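Local coordinates for protein RNA 2',3'-cyclic phosphodiesterase (Deinococcus radiodurans, PDB 5H7E) that belongs to the LigT-like phosphoesterases of the 2H clan, a family of two-lobed proteins built on antiparallel sheet, at residues A[46-51]-A[117-121]. Sequence-based numbering, arbitrary orientation.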
# COMPACT_ATOMS: atom_id res chain seq x y z
N SER A 46 4.77 -4.03 -1.94
CA SER A 46 5.43 -4.35 -3.18
C SER A 46 4.36 -4.45 -4.26
O SER A 46 3.26 -4.94 -4.02
CB SER A 46 6.17 -5.70 -3.09
OG SER A 46 6.93 -5.86 -4.30
N TYR A 47 4.70 -3.98 -5.45
CA TYR A 47 3.81 -4.01 -6.60
C TYR A 47 4.40 -4.92 -7.67
O TYR A 47 5.57 -4.77 -8.02
CB TYR A 47 3.60 -2.58 -7.13
CG TYR A 47 2.90 -2.52 -8.44
CD1 TYR A 47 1.63 -3.00 -8.59
CD2 TYR A 47 3.54 -1.98 -9.55
CE1 TYR A 47 1.00 -2.97 -9.81
CE2 TYR A 47 2.90 -1.92 -10.78
CZ TYR A 47 1.66 -2.43 -10.90
OH TYR A 47 1.02 -2.37 -12.14
N LEU A 48 3.58 -5.83 -8.18
CA LEU A 48 3.98 -6.88 -9.12
C LEU A 48 3.14 -6.74 -10.38
O LEU A 48 2.01 -7.24 -10.45
CB LEU A 48 3.75 -8.26 -8.47
CG LEU A 48 4.53 -8.58 -7.18
CD1 LEU A 48 3.99 -7.89 -5.94
CD2 LEU A 48 4.46 -10.06 -6.92
N PRO A 49 3.67 -6.10 -11.40
CA PRO A 49 2.81 -5.68 -12.53
C PRO A 49 2.33 -6.80 -13.41
O PRO A 49 1.35 -6.61 -14.15
CB PRO A 49 3.71 -4.72 -13.31
CG PRO A 49 5.12 -5.08 -12.90
CD PRO A 49 5.03 -5.51 -11.47
N ALA A 50 3.02 -7.97 -13.45
CA ALA A 50 2.69 -8.94 -14.51
C ALA A 50 3.02 -10.35 -14.00
O ALA A 50 4.01 -10.96 -14.39
CB ALA A 50 3.41 -8.63 -15.84
N VAL A 51 2.18 -10.89 -13.12
CA VAL A 51 2.44 -12.19 -12.50
C VAL A 51 1.70 -13.26 -13.28
O VAL A 51 0.46 -13.19 -13.39
CB VAL A 51 2.00 -12.19 -11.04
CG1 VAL A 51 2.34 -13.52 -10.43
CG2 VAL A 51 2.69 -11.03 -10.26
N ILE A 117 10.00 -13.52 -9.83
CA ILE A 117 8.78 -12.80 -10.18
C ILE A 117 9.10 -11.31 -10.19
O ILE A 117 9.81 -10.82 -9.30
CB ILE A 117 7.67 -13.14 -9.17
CG1 ILE A 117 7.34 -14.63 -9.30
CG2 ILE A 117 6.42 -12.23 -9.32
CD1 ILE A 117 6.44 -15.08 -8.19
N GLY A 118 8.60 -10.60 -11.20
CA GLY A 118 8.97 -9.20 -11.37
C GLY A 118 8.25 -8.23 -10.44
O GLY A 118 7.07 -8.39 -10.11
N THR A 119 8.98 -7.21 -10.01
CA THR A 119 8.40 -6.13 -9.23
C THR A 119 8.57 -4.82 -9.97
O THR A 119 9.29 -4.72 -10.94
CB THR A 119 9.06 -5.99 -7.86
OG1 THR A 119 10.47 -5.97 -8.06
CG2 THR A 119 8.69 -7.17 -6.99
N ASP A 120 7.87 -3.80 -9.47
CA ASP A 120 8.01 -2.48 -10.09
C ASP A 120 7.90 -1.47 -8.95
O ASP A 120 6.95 -0.68 -8.88
CB ASP A 120 6.94 -2.25 -11.15
CG ASP A 120 7.06 -0.91 -11.83
OD1 ASP A 120 8.16 -0.39 -11.96
OD2 ASP A 120 6.01 -0.40 -12.28
N ASP A 121 8.93 -1.49 -8.09
CA ASP A 121 8.95 -0.72 -6.85
C ASP A 121 9.98 0.39 -6.93
O ASP A 121 10.98 0.32 -7.66
CB ASP A 121 9.31 -1.60 -5.64
CG ASP A 121 8.30 -2.69 -5.38
OD1 ASP A 121 7.09 -2.41 -5.54
OD2 ASP A 121 8.70 -3.82 -5.03
O HOH W 1 6.66 -12.00 -12.86
O HOH W 2 5.43 -9.01 -12.23
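Y47 and D120 pack together where strand 42-48 of a LigT-like 2H phosphoesterase meets the loop between helix 101-114 and strand 127-132. The Y47 ring and the D120 carboxylate run alongside each other in the same direction, their planes 48° apart. Residues 121 to 119 lie along the end of the strand. The chain then bends sharply at P49, and G118 and I117 follow it past the bend. Ring atom CD2 of Y47 touches CB of D120 at 3.8 Å, and D120 O meets the rim of the ring close to its plane. P49 lies across D120, its CG and CD both against CB of D120. The backbones join directly through D120 N, which donates to Y47 O at 2.9 Å.

I117 supplies the apolar end. CG2 of I117 reaches L48 CD2 at 3.8 Å and V51 CG2 at 4.0 Å. L59 of helix 56-67 packs on all three residues. Beside them two waters bridge the backbones: one links A50 O to G118 N, the other A50 N to G118 O.

The D121 carboxylate grips the strand with both oxygens. D121 CG stands beside the backbone N (chi1 -63°), which brings the group back to the strand. D121 OD1 takes Y47 N at 2.9 Å in a fairly straight bond (164° at the hydrogen). D121 OD2 accepts from S46 OG at 2.8 Å, and each oxygen uses its syn lone pair.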